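Fatty acyl CoA synthetase FADD13 (FATTY-ACYL-CoA SYNTHETASE) (Mycobacterium tuberculosis, PDB 3R44) belongs to the AMP-binding (ANL) enzyme superfamily, pairing a large N-terminal region with a small C-terminal domain. Local coordinates at residues E80-F85 with L218-V223; P105-I110 with D130-Q135; F174-S179 with A224-V229; I268-R273 with N497-I502; A299-Y304 with D331-A336. All blocks are in the same frame, centred on the assembly; numbering follows the deposited sequence. Where two conformers were deposited one is given.

Contact 1: residues E80-F85 with L218-V223; sequences EFCCLF and LPMFHV
F81 and C82, on consecutive positions of helix 79-91, receive the side chain of M220 from the turn that precedes helix 223-235. The tight part lies around F81. M220 CB sits 3.8 Å from the centroid of the F81 ring and only 9° off the ring normal, a CH-pi contact over the middle of one face. Farther along the chain, M220 SD lies obliquely to the same ring, 4.5 Å from its centroid, in a Met-aromatic contact. The phenyl ring reaches this place with CG anti to the backbone N (chi1 -165°), and the two side chains slide past each other in opposite directions. M220 runs on extended until its methyl CE meets C82 SG at 3.7 Å. Toward the more open side the fit slackens: F221 CB stays 4.5 Å from F81 CZ, the F221 ring leads away from the helix, and H222, at the N-cap position, is exposed. N77 bonds both M220 N and L218 O, fixing the backbone of the turn from outside. The side chains of this buried interface meet through carbon and sulfur, so the contact relies mainly on dispersion and the Met-aromatic attraction, leaving polar work to the turn's backbone.

Contact 2: residues P105-I110 with D130-Q135; sequences PEVSFI and DAIRAQ
S108 and I132 mark the closest approach of two helical segments, their CA atoms 6.4 Å apart, where helix 104-114 passes helix 126-134. I132 supplies the apolar half of the contact. Its CD1 methyl reaches in to touch V107 CG1 at 3.5 Å and lies 3.8 Å from S108 N, and the V107 and I132 side chains cross at about a right angle. Beside this, S108 OG donates a hydrogen bond of 3.1 Å to Q135 OE1. The hydroxyl approaches in the carbonyl plane on a lone pair, with a C=O...donor angle of 114°. Q135, three residues on from I132, spans the distance with an extended chain beyond CG, while S108 turns OG anti to its own backbone N (chi1 -159°) to meet it. P139 touches both S108 and I132, and W145 of strand 144-147 packs on I132. The pairing is therefore mixed: branched aliphatic groups fill the buried side of the helix-helix interface, and one neutral, directional bond ties it together nearer the surface.

Contact 3: residues F174-S179 with A224-V229; sequences FIMYTS and AALTTV
L226 and F174 come at each other from opposite directions, a methyl meeting the flat of a ring. L226 CD2 lies 3.9 Å from the centroid of the F174 ring and 8° off its normal, a CH-pi contact centred over one face. F174 presents that face because its CG is held between the backbone N and the carbonyl carbon (chi1 72°). M176, two residues on along the strand, puts CB in plane at the edge of the same ring and brings SD within 4.3 Å of L226 CD2, so that the methyl is shared by ring and sulfur. Within the helix, A224 O accepts two bonds, from T228 N at 3.0 Å and from T228 OG1 at 2.8 Å, reaching it from opposite faces of its plane. The F174 ring also meets H190 on the adjacent antiparallel strand 186-191, and V195 of helix 192-205 touches it. Helix 223-235 packs against both strand 172-178 and helix 79-91, with F85 of the latter touching L226, while A225, T228 and V229 lean on strand 213-216.

Contact 4: residues I268-R273 with N497-I502; sequences ILNFMR and NPTGKI
The side-chain amide of N270 offers one face to T499, whose methyl CG2 stands over it at 3.9 Å from N270 CG and 3.7 Å from N270 CB. P498 comes in on the same side, its CB lower than T499 CG2 and off toward the outer end of the asparagine side chain, which its ring crosses at about a right angle. N270 reaches outward from its helix with CG anti to the backbone N (chi1 -169°). The partner is a type I turn, N497 to G500, closed by G500 N to N497 O at 3.0 Å. N497 OD1 stiffens it further by accepting from K501 N at 3.0 Å, the donor lying 46° out of the carbonyl plane, and weakly from T499 N. The sequence NPTGK resembles the conserved lysine-bearing motif near the C-terminus of ANL enzymes. This is a small surface contact between the large N-terminal region and the C-terminal domain, made without polar bonds across it. On the inner side, L269 and M272 of helix 266-274 pack on strand 288-291 and M272 also meets helix 247-256. L300 of helix 298-306 touches both N270 and T499, so the turn rests on two helices.

Contact 5: residues A299-Y304 with D331-A336; sequences ALIKIY and DALRKA
Helix 298-306 lies on the flank of the AMP-binding region, where I301 and K302 meet A332 and L333 in the connection between strands 324-327 and 341-342. I301 is directed toward this loop. Its CG2 methyl touches L333 CD1 at 3.8 Å and A332 CB at 4.0 Å, while CD1 at the end of the other branch rests 3.6 Å from A332 O. With CG2 anti to the backbone N and CG1 beside it (chi1 -63°), the short branch spans A332 and L333 and the longer one ends at the A332 carbonyl oxygen. L333 slides past I301 in the opposite direction and then forks: its CD2 meets K302 CE at 3.9 Å, the leucine crossing the aliphatic stem of the lysine at about a right angle in an exposed position. The loop carries its own stiffening. L333 to A336 form a type I turn, and R334 NH1 makes a salt bridge of 2.9 Å to D331 OD1, approached from above the carboxylate plane. D331 also bonds the hydroxyl of Y405, and K335 pairs with D401. An outer helix of the AMP-binding region thus packs its buried isoleucine and the stem of an exposed lysine against a strand-connecting loop.

Overall arrangement
Contacts 1 and 3 form the core: both are buried and built on a methyl or methylene over a phenylalanine face, and both draw on helix 223-235 or its leading turn. They touch directly, F85 reaching L226 and M176 reaching F221 and V223. Contact 2, partly buried and farther out, adds a side-chain hydrogen bond and joins contact 3 through I110 and Y177. Contacts 4 and 5 lie together on another flank, their centres about 14 Å apart, with a probable hydrogen bond between Y304 and L269 linking their helices. Contact 4 alone joins the two family regions, and is a surface contact; contact 5 mixes buried aliphatic groups with an exposed lysine stem.

Contact 1: residues E80-F85 with L218-V223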
# COMPACT_ATOMS: atom_id res chain seq x y z
N GLU A 80 12.32 -9.92 -13.15
CA GLU A 80 12.94 -10.82 -12.13
C GLU A 80 12.29 -10.77 -10.76
O GLU A 80 12.10 -11.77 -10.11
CB GLU A 80 14.42 -10.54 -11.95
CG GLU A 80 15.31 -10.95 -13.12
CD GLU A 80 15.33 -9.95 -14.31
OE1 GLU A 80 14.74 -8.83 -14.26
OE2 GLU A 80 15.93 -10.31 -15.33
N PHE A 81 11.96 -9.57 -10.31
CA PHE A 81 11.24 -9.36 -9.07
C PHE A 81 9.96 -10.22 -9.13
O PHE A 81 9.68 -11.03 -8.21
CB PHE A 81 10.91 -7.88 -8.90
CG PHE A 81 10.47 -7.45 -7.52
CD1 PHE A 81 11.06 -6.32 -6.94
CD2 PHE A 81 9.46 -8.07 -6.84
CE1 PHE A 81 10.71 -5.87 -5.68
CE2 PHE A 81 9.11 -7.63 -5.56
CZ PHE A 81 9.75 -6.54 -4.99
N CYS A 82 9.20 -10.06 -10.21
CA CYS A 82 7.90 -10.79 -10.32
C CYS A 82 8.15 -12.32 -10.34
O CYS A 82 7.45 -13.10 -9.71
CB CYS A 82 7.21 -10.42 -11.61
SG CYS A 82 6.69 -8.72 -11.66
N CYS A 83 9.15 -12.73 -11.11
CA CYS A 83 9.37 -14.14 -11.36
C CYS A 83 10.01 -14.77 -10.14
O CYS A 83 9.85 -15.96 -9.89
CB CYS A 83 10.16 -14.38 -12.62
SG CYS A 83 9.14 -14.00 -14.10
N LEU A 84 10.70 -13.96 -9.32
CA LEU A 84 11.23 -14.48 -8.02
C LEU A 84 10.11 -14.76 -7.06
O LEU A 84 10.12 -15.78 -6.31
CB LEU A 84 12.24 -13.54 -7.36
CG LEU A 84 13.62 -13.72 -7.99
CD1 LEU A 84 14.56 -12.50 -7.71
CD2 LEU A 84 14.31 -15.05 -7.61
N PHE A 85 9.15 -13.85 -7.06
CA PHE A 85 7.97 -14.00 -6.27
C PHE A 85 7.16 -15.27 -6.70
O PHE A 85 6.77 -16.09 -5.84
CB PHE A 85 7.08 -12.75 -6.37
CG PHE A 85 5.88 -12.82 -5.50
CD1 PHE A 85 5.94 -12.42 -4.14
CD2 PHE A 85 4.70 -13.33 -5.97
CE1 PHE A 85 4.80 -12.48 -3.30
CE2 PHE A 85 3.55 -13.44 -5.10
CZ PHE A 85 3.62 -13.00 -3.78
N LEU A 218 4.69 2.15 -9.88
CA LEU A 218 4.89 2.24 -8.45
C LEU A 218 5.70 1.00 -8.01
O LEU A 218 5.56 -0.07 -8.59
CB LEU A 218 3.57 2.23 -7.71
CG LEU A 218 2.62 3.37 -8.13
CD1 LEU A 218 1.17 3.03 -7.84
CD2 LEU A 218 3.10 4.63 -7.43
N PRO A 219 6.41 1.10 -6.89
CA PRO A 219 7.29 -0.02 -6.51
C PRO A 219 6.58 -1.31 -6.17
O PRO A 219 5.54 -1.32 -5.50
CB PRO A 219 8.03 0.52 -5.28
CG PRO A 219 8.02 2.02 -5.50
CD PRO A 219 6.66 2.30 -6.07
N MET A 220 7.21 -2.42 -6.54
CA MET A 220 6.60 -3.71 -6.33
C MET A 220 6.61 -4.16 -4.91
O MET A 220 5.93 -5.15 -4.57
CB MET A 220 7.21 -4.74 -7.25
CG MET A 220 6.73 -4.58 -8.70
SD MET A 220 7.87 -5.45 -9.82
CE MET A 220 7.11 -5.02 -11.42
N PHE A 221 7.36 -3.49 -4.04
CA PHE A 221 7.33 -3.86 -2.66
C PHE A 221 6.11 -3.31 -1.92
O PHE A 221 6.03 -3.50 -0.72
CB PHE A 221 8.64 -3.51 -1.92
CG PHE A 221 9.08 -2.05 -2.07
CD1 PHE A 221 8.40 -1.02 -1.41
CD2 PHE A 221 10.16 -1.71 -2.92
CE1 PHE A 221 8.75 0.34 -1.61
CE2 PHE A 221 10.53 -0.38 -3.10
CZ PHE A 221 9.83 0.66 -2.43
N HIS A 222 5.26 -2.53 -2.57
CA HIS A 222 4.03 -2.01 -1.97
C HIS A 222 3.01 -3.12 -2.19
O HIS A 222 2.95 -3.70 -3.27
CB HIS A 222 3.49 -0.74 -2.69
CG HIS A 222 4.30 0.50 -2.47
ND1 HIS A 222 4.63 0.96 -1.22
CD2 HIS A 222 4.81 1.40 -3.35
CE1 HIS A 222 5.36 2.06 -1.33
NE2 HIS A 222 5.49 2.34 -2.61
N VAL A 223 2.20 -3.40 -1.18
CA VAL A 223 1.24 -4.49 -1.27
C VAL A 223 0.29 -4.35 -2.42
O VAL A 223 -0.05 -5.36 -3.07
CB VAL A 223 0.53 -4.74 0.09
CG1 VAL A 223 -0.55 -3.64 0.37
CG2 VAL A 223 -0.07 -6.09 0.09

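Contact 2: residues P105-I110 with D130-Q135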
# COMPACT_ATOMS: atom_id res chain seq x y z
N PRO A 105 19.77 0.06 9.15
CA PRO A 105 19.27 -0.53 10.42
C PRO A 105 17.84 -1.08 10.32
O PRO A 105 17.50 -2.08 10.94
CB PRO A 105 19.35 0.67 11.38
CG PRO A 105 20.40 1.54 10.78
CD PRO A 105 20.11 1.48 9.33
N GLU A 106 17.00 -0.43 9.52
CA GLU A 106 15.62 -0.86 9.34
C GLU A 106 15.59 -2.15 8.49
O GLU A 106 14.82 -3.10 8.78
CB GLU A 106 14.81 0.29 8.70
CG GLU A 106 14.49 1.42 9.71
CD GLU A 106 15.59 2.49 9.90
OE1 GLU A 106 16.71 2.42 9.31
OE2 GLU A 106 15.34 3.45 10.68
N VAL A 107 16.44 -2.19 7.46
CA VAL A 107 16.56 -3.39 6.62
C VAL A 107 17.11 -4.55 7.44
O VAL A 107 16.56 -5.66 7.36
CB VAL A 107 17.35 -3.17 5.33
CG1 VAL A 107 17.53 -4.47 4.58
CG2 VAL A 107 16.64 -2.10 4.42
N SER A 108 18.09 -4.27 8.31
CA SER A 108 18.68 -5.29 9.19
C SER A 108 17.63 -5.83 10.16
O SER A 108 17.51 -7.03 10.37
CB SER A 108 19.93 -4.76 9.96
OG SER A 108 20.68 -5.87 10.38
N PHE A 109 16.80 -4.95 10.67
CA PHE A 109 15.72 -5.43 11.52
C PHE A 109 14.81 -6.43 10.83
O PHE A 109 14.47 -7.49 11.39
CB PHE A 109 14.87 -4.28 12.04
CG PHE A 109 13.71 -4.74 12.84
CD1 PHE A 109 13.86 -5.14 14.15
CD2 PHE A 109 12.46 -4.82 12.26
CE1 PHE A 109 12.76 -5.61 14.87
CE2 PHE A 109 11.36 -5.29 12.95
CZ PHE A 109 11.51 -5.68 14.27
N ILE A 110 14.37 -6.06 9.64
CA ILE A 110 13.45 -6.87 8.86
C ILE A 110 14.02 -8.22 8.54
O ILE A 110 13.31 -9.24 8.69
CB ILE A 110 13.05 -6.14 7.53
CG1 ILE A 110 12.17 -4.96 7.91
CG2 ILE A 110 12.36 -7.08 6.56
CD1 ILE A 110 11.79 -4.00 6.64
N ASP A 130 25.91 -3.78 1.83
CA ASP A 130 27.31 -3.68 2.27
C ASP A 130 27.41 -3.24 3.72
O ASP A 130 28.11 -3.85 4.52
CB ASP A 130 28.08 -2.71 1.38
CG ASP A 130 28.37 -3.29 -0.01
OD1 ASP A 130 28.14 -4.50 -0.24
OD2 ASP A 130 28.80 -2.53 -0.89
N ALA A 131 26.66 -2.19 4.06
CA ALA A 131 26.64 -1.66 5.42
C ALA A 131 26.18 -2.79 6.37
O ALA A 131 26.77 -2.99 7.44
CB ALA A 131 25.71 -0.43 5.52
N ILE A 132 25.14 -3.51 5.98
CA ILE A 132 24.62 -4.62 6.81
C ILE A 132 25.65 -5.78 6.98
O ILE A 132 25.87 -6.25 8.10
CB ILE A 132 23.27 -5.19 6.32
CG1 ILE A 132 22.17 -4.11 6.38
CG2 ILE A 132 22.87 -6.39 7.19
CD1 ILE A 132 20.85 -4.52 5.76
N ARG A 133 26.27 -6.21 5.89
CA ARG A 133 27.23 -7.33 5.94
C ARG A 133 28.52 -6.97 6.71
O ARG A 133 29.17 -7.85 7.27
CB ARG A 133 27.56 -7.84 4.53
CG ARG A 133 26.36 -8.40 3.74
CD ARG A 133 26.81 -9.13 2.48
NE ARG A 133 27.44 -10.41 2.83
CZ ARG A 133 27.99 -11.28 1.98
NH1 ARG A 133 28.02 -11.02 0.68
NH2 ARG A 133 28.52 -12.41 2.44
N ALA A 134 28.87 -5.68 6.72
CA ALA A 134 29.96 -5.11 7.52
C ALA A 134 29.75 -5.10 9.06
O ALA A 134 30.73 -5.06 9.79
CB ALA A 134 30.29 -3.69 7.02
N GLN A 135 28.51 -5.12 9.55
CA GLN A 135 28.19 -5.32 10.99
C GLN A 135 29.00 -6.49 11.61
O GLN A 135 29.29 -7.49 10.93
CB GLN A 135 26.67 -5.57 11.18
CG GLN A 135 25.74 -4.32 11.14
CD GLN A 135 24.26 -4.62 10.78
OE1 GLN A 135 23.72 -5.70 11.09
NE2 GLN A 135 23.60 -3.66 10.09

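Contact 3: residues F174-S179 with A224-V229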
# COMPACT_ATOMS: atom_id res chain seq x y z
N PHE A 174 3.95 -14.53 1.62
CA PHE A 174 4.84 -13.38 1.76
C PHE A 174 4.72 -12.75 3.11
O PHE A 174 3.67 -12.92 3.78
CB PHE A 174 4.77 -12.40 0.58
CG PHE A 174 3.51 -11.59 0.49
CD1 PHE A 174 3.41 -10.40 1.19
CD2 PHE A 174 2.49 -11.95 -0.35
CE1 PHE A 174 2.23 -9.60 1.14
CE2 PHE A 174 1.34 -11.16 -0.45
CZ PHE A 174 1.21 -9.97 0.29
N ILE A 175 5.78 -12.01 3.49
CA ILE A 175 5.73 -11.18 4.68
C ILE A 175 6.09 -9.77 4.28
O ILE A 175 7.15 -9.54 3.70
CB ILE A 175 6.71 -11.63 5.78
CG1 ILE A 175 6.55 -13.09 6.18
CG2 ILE A 175 6.50 -10.80 7.04
CD1 ILE A 175 7.75 -13.72 6.84
N MET A 176 5.20 -8.85 4.55
CA MET A 176 5.42 -7.48 4.25
C MET A 176 5.41 -6.66 5.53
O MET A 176 4.48 -6.73 6.37
CB MET A 176 4.38 -6.96 3.22
CG MET A 176 4.51 -7.63 1.79
SD MET A 176 4.21 -6.47 0.43
CE MET A 176 3.73 -5.09 1.38
N TYR A 177 6.44 -5.85 5.71
CA TYR A 177 6.57 -5.09 6.98
C TYR A 177 5.78 -3.75 6.99
O TYR A 177 5.77 -3.01 6.02
CB TYR A 177 8.07 -4.95 7.37
CG TYR A 177 8.51 -6.24 7.99
CD1 TYR A 177 8.73 -7.37 7.19
CD2 TYR A 177 8.62 -6.37 9.35
CE1 TYR A 177 9.09 -8.57 7.73
CE2 TYR A 177 9.01 -7.58 9.92
CZ TYR A 177 9.22 -8.68 9.11
OH TYR A 177 9.57 -9.87 9.66
N THR A 178 5.08 -3.46 8.09
CA THR A 178 4.31 -2.21 8.22
C THR A 178 4.60 -1.60 9.60
O THR A 178 4.78 -2.34 10.60
CB THR A 178 2.78 -2.48 8.05
OG1 THR A 178 2.07 -1.23 7.91
CG2 THR A 178 2.23 -3.24 9.25
N SER A 179 4.66 -0.27 9.70
CA SER A 179 5.06 0.35 11.00
C SER A 179 3.89 1.05 11.68
O SER A 179 2.75 0.89 11.22
CB SER A 179 6.23 1.30 10.80
OG SER A 179 5.78 2.48 10.14
N ALA A 224 -0.14 -3.14 -2.75
CA ALA A 224 -1.07 -3.03 -3.82
C ALA A 224 -0.43 -3.30 -5.16
O ALA A 224 -1.12 -3.77 -6.07
CB ALA A 224 -1.77 -1.67 -3.83
N ALA A 225 0.86 -3.05 -5.31
CA ALA A 225 1.51 -3.31 -6.57
C ALA A 225 1.67 -4.80 -6.71
O ALA A 225 1.53 -5.37 -7.79
CB ALA A 225 2.88 -2.58 -6.66
N LEU A 226 1.96 -5.50 -5.60
CA LEU A 226 2.06 -6.93 -5.67
C LEU A 226 0.73 -7.59 -6.07
O LEU A 226 0.66 -8.49 -6.91
CB LEU A 226 2.51 -7.46 -4.29
CG LEU A 226 2.90 -8.89 -4.22
CD1 LEU A 226 3.68 -9.22 -5.50
CD2 LEU A 226 3.71 -9.12 -2.86
N THR A 227 -0.33 -7.17 -5.43
CA THR A 227 -1.67 -7.64 -5.77
C THR A 227 -2.00 -7.37 -7.25
O THR A 227 -2.57 -8.24 -7.92
CB THR A 227 -2.68 -7.06 -4.79
OG1 THR A 227 -2.33 -7.53 -3.47
CG2 THR A 227 -4.11 -7.48 -5.14
N THR A 228 -1.58 -6.21 -7.80
CA THR A 228 -1.74 -5.85 -9.22
C THR A 228 -1.04 -6.83 -10.12
O THR A 228 -1.58 -7.28 -11.11
CB THR A 228 -1.16 -4.49 -9.53
OG1 THR A 228 -1.86 -3.53 -8.76
CG2 THR A 228 -1.23 -4.08 -11.02
N VAL A 229 0.17 -7.20 -9.77
CA VAL A 229 0.90 -8.19 -10.57
C VAL A 229 0.12 -9.53 -10.63
O VAL A 229 -0.04 -10.17 -11.67
CB VAL A 229 2.30 -8.38 -9.99
CG1 VAL A 229 3.01 -9.70 -10.51
CG2 VAL A 229 3.17 -7.10 -10.17

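Contact 4: residues I268-R273 with N497-I502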
# COMPACT_ATOMS: atom_id res chain seq x y z
N ILE A 268 1.11 11.79 -8.59
CA ILE A 268 1.47 11.32 -9.94
C ILE A 268 0.48 11.88 -10.93
O ILE A 268 0.89 12.40 -11.94
CB ILE A 268 1.51 9.75 -10.07
CG1 ILE A 268 2.83 9.22 -9.59
CG2 ILE A 268 1.27 9.22 -11.55
CD1 ILE A 268 2.89 7.66 -9.54
N LEU A 269 -0.82 11.78 -10.62
CA LEU A 269 -1.81 12.26 -11.52
C LEU A 269 -1.76 13.79 -11.65
O LEU A 269 -2.04 14.33 -12.71
CB LEU A 269 -3.19 11.86 -11.07
CG LEU A 269 -3.46 10.34 -11.18
CD1 LEU A 269 -4.93 10.14 -11.15
CD2 LEU A 269 -2.87 9.74 -12.47
N ASN A 270 -1.42 14.47 -10.56
CA ASN A 270 -1.22 15.90 -10.61
C ASN A 270 -0.02 16.26 -11.50
O ASN A 270 -0.13 17.14 -12.39
CB ASN A 270 -1.02 16.42 -9.20
CG ASN A 270 -1.07 17.91 -9.15
OD1 ASN A 270 -0.19 18.56 -8.52
ND2 ASN A 270 -2.07 18.49 -9.82
N PHE A 271 1.12 15.59 -11.32
CA PHE A 271 2.24 15.92 -12.20
C PHE A 271 1.96 15.64 -13.65
O PHE A 271 2.36 16.43 -14.52
CB PHE A 271 3.51 15.21 -11.74
CG PHE A 271 3.96 15.65 -10.38
CD1 PHE A 271 3.97 17.01 -10.06
CD2 PHE A 271 4.40 14.73 -9.44
CE1 PHE A 271 4.42 17.43 -8.80
CE2 PHE A 271 4.82 15.17 -8.17
CZ PHE A 271 4.83 16.48 -7.87
N MET A 272 1.22 14.57 -13.92
CA MET A 272 0.92 14.11 -15.26
C MET A 272 0.01 15.11 -15.99
O MET A 272 0.01 15.19 -17.24
CB MET A 272 0.29 12.71 -15.22
CG MET A 272 1.37 11.68 -14.99
SD MET A 272 0.69 10.04 -14.86
CE MET A 272 -0.13 9.70 -16.36
N ARG A 273 -0.73 15.89 -15.20
CA ARG A 273 -1.59 16.93 -15.74
C ARG A 273 -0.79 18.17 -16.14
O ARG A 273 -1.24 18.97 -16.97
CB ARG A 273 -2.67 17.27 -14.71
CG ARG A 273 -3.71 18.22 -15.20
CD ARG A 273 -3.68 19.50 -14.44
NE ARG A 273 -4.65 20.47 -14.94
CZ ARG A 273 -4.63 21.02 -16.14
NH1 ARG A 273 -3.71 20.68 -17.03
NH2 ARG A 273 -5.57 21.90 -16.46
N ASN A 497 0.23 19.71 0.55
CA ASN A 497 0.94 19.33 -0.67
C ASN A 497 0.19 19.93 -1.87
O ASN A 497 -0.85 20.55 -1.64
CB ASN A 497 1.14 17.79 -0.70
CG ASN A 497 -0.12 17.02 -0.93
OD1 ASN A 497 -1.18 17.59 -1.15
ND2 ASN A 497 0.01 15.69 -0.93
N PRO A 498 0.67 19.76 -3.12
CA PRO A 498 -0.07 20.44 -4.20
C PRO A 498 -1.52 19.98 -4.44
O PRO A 498 -2.30 20.69 -5.09
CB PRO A 498 0.78 20.13 -5.44
CG PRO A 498 2.22 20.05 -4.82
CD PRO A 498 1.95 19.22 -3.64
N THR A 499 -1.82 18.76 -3.99
CA THR A 499 -3.16 18.20 -4.13
C THR A 499 -4.00 18.44 -2.87
O THR A 499 -5.06 17.86 -2.77
CB THR A 499 -3.12 16.68 -4.48
OG1 THR A 499 -2.12 16.02 -3.69
CG2 THR A 499 -2.79 16.51 -5.97
N GLY A 500 -3.53 19.29 -1.96
CA GLY A 500 -4.30 19.81 -0.83
C GLY A 500 -4.32 19.02 0.46
O GLY A 500 -4.96 19.45 1.40
N LYS A 501 -3.61 17.90 0.54
CA LYS A 501 -3.50 17.11 1.76
C LYS A 501 -2.68 17.82 2.84
O LYS A 501 -1.56 18.26 2.57
CB LYS A 501 -2.80 15.78 1.45
CG LYS A 501 -2.97 14.73 2.58
CD LYS A 501 -2.11 13.49 2.33
CE LYS A 501 -1.78 12.76 3.64
NZ LYS A 501 -0.95 11.51 3.36
N ILE A 502 -3.21 17.91 4.06
CA ILE A 502 -2.47 18.46 5.19
C ILE A 502 -1.33 17.49 5.47
O ILE A 502 -1.53 16.25 5.51
CB ILE A 502 -3.31 18.56 6.47
CG1 ILE A 502 -4.48 19.50 6.27
CG2 ILE A 502 -2.45 19.08 7.63
CD1 ILE A 502 -4.08 20.82 6.34

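Contact 5: residues A299-Y304 with D331-A336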
# COMPACT_ATOMS: atom_id res chain seq x y z
N ALA A 299 -11.08 19.06 -8.77
CA ALA A 299 -10.58 19.73 -9.97
C ALA A 299 -9.76 18.75 -10.84
O ALA A 299 -9.81 18.77 -12.08
CB ALA A 299 -9.75 20.96 -9.58
N LEU A 300 -9.01 17.88 -10.18
CA LEU A 300 -8.21 16.93 -10.95
C LEU A 300 -9.07 15.87 -11.56
O LEU A 300 -8.83 15.48 -12.67
CB LEU A 300 -7.14 16.26 -10.08
CG LEU A 300 -5.73 16.72 -10.19
CD1 LEU A 300 -4.87 15.64 -9.41
CD2 LEU A 300 -5.26 16.98 -11.65
N ILE A 301 -10.09 15.41 -10.83
CA ILE A 301 -10.99 14.40 -11.37
C ILE A 301 -11.64 14.96 -12.64
O ILE A 301 -11.72 14.29 -13.68
CB ILE A 301 -12.02 13.98 -10.31
CG1 ILE A 301 -11.35 13.33 -9.11
CG2 ILE A 301 -13.16 13.08 -10.89
CD1 ILE A 301 -12.30 13.21 -7.96
N LYS A 302 -12.08 16.20 -12.56
CA LYS A 302 -12.77 16.81 -13.67
C LYS A 302 -11.93 17.02 -14.92
O LYS A 302 -12.43 16.87 -16.03
CB LYS A 302 -13.40 18.14 -13.25
CG LYS A 302 -14.57 17.96 -12.25
CD LYS A 302 -15.12 19.35 -11.84
CE LYS A 302 -16.60 19.42 -11.89
NZ LYS A 302 -17.04 20.82 -11.64
N ILE A 303 -10.67 17.37 -14.76
CA ILE A 303 -9.85 17.62 -15.93
C ILE A 303 -9.51 16.30 -16.64
O ILE A 303 -9.56 16.22 -17.87
CB ILE A 303 -8.63 18.47 -15.61
CG1 ILE A 303 -7.97 18.91 -16.92
CG2 ILE A 303 -7.71 17.77 -14.71
CD1 ILE A 303 -8.74 19.90 -17.65
N TYR A 304 -9.29 15.24 -15.86
CA TYR A 304 -9.14 13.93 -16.42
C TYR A 304 -10.41 13.47 -17.09
O TYR A 304 -10.37 12.97 -18.23
CB TYR A 304 -8.60 12.91 -15.38
CG TYR A 304 -7.07 12.96 -15.25
CD1 TYR A 304 -6.47 13.68 -14.25
CD2 TYR A 304 -6.24 12.28 -16.12
CE1 TYR A 304 -5.10 13.76 -14.14
CE2 TYR A 304 -4.85 12.34 -16.01
CZ TYR A 304 -4.28 13.09 -15.01
OH TYR A 304 -2.92 13.15 -14.91
N ASP A 331 -18.62 6.93 -9.57
CA ASP A 331 -18.87 7.58 -8.29
C ASP A 331 -17.79 8.64 -7.91
O ASP A 331 -17.87 9.30 -6.85
CB ASP A 331 -18.91 6.48 -7.20
CG ASP A 331 -20.15 5.56 -7.30
OD1 ASP A 331 -21.14 6.06 -7.85
OD2 ASP A 331 -20.12 4.38 -6.82
N ALA A 332 -16.75 8.79 -8.73
CA ALA A 332 -15.56 9.62 -8.32
C ALA A 332 -15.93 11.06 -7.94
O ALA A 332 -15.43 11.64 -6.97
CB ALA A 332 -14.48 9.59 -9.39
N LEU A 333 -16.85 11.64 -8.70
CA LEU A 333 -17.21 13.01 -8.45
C LEU A 333 -18.34 13.09 -7.44
O LEU A 333 -18.26 13.85 -6.46
CB LEU A 333 -17.62 13.66 -9.75
CG LEU A 333 -17.25 15.12 -9.76
CD1 LEU A 333 -15.76 15.34 -9.40
CD2 LEU A 333 -17.65 15.74 -11.13
N ARG A 334 -19.39 12.33 -7.75
CA ARG A 334 -20.54 12.06 -6.90
C ARG A 334 -20.09 11.99 -5.45
O ARG A 334 -20.62 12.71 -4.61
CB ARG A 334 -21.16 10.69 -7.30
CG ARG A 334 -22.64 10.48 -7.08
CD ARG A 334 -22.97 8.97 -7.16
NE ARG A 334 -23.78 8.61 -6.02
CZ ARG A 334 -24.09 7.38 -5.66
NH1 ARG A 334 -23.65 6.34 -6.35
NH2 ARG A 334 -24.86 7.20 -4.58
N LYS A 335 -19.06 11.18 -5.18
CA LYS A 335 -18.65 10.89 -3.77
C LYS A 335 -17.24 11.35 -3.42
O LYS A 335 -16.50 10.62 -2.73
CB LYS A 335 -18.80 9.40 -3.42
CG LYS A 335 -20.17 8.81 -3.64
CD LYS A 335 -21.26 9.52 -2.86
CE LYS A 335 -21.36 9.12 -1.41
NZ LYS A 335 -22.82 8.95 -1.00
N ALA A 336 -16.89 12.55 -3.88
CA ALA A 336 -15.59 13.18 -3.58
C ALA A 336 -15.29 13.05 -2.11
O ALA A 336 -16.14 13.41 -1.26
CB ALA A 336 -15.56 14.63 -3.96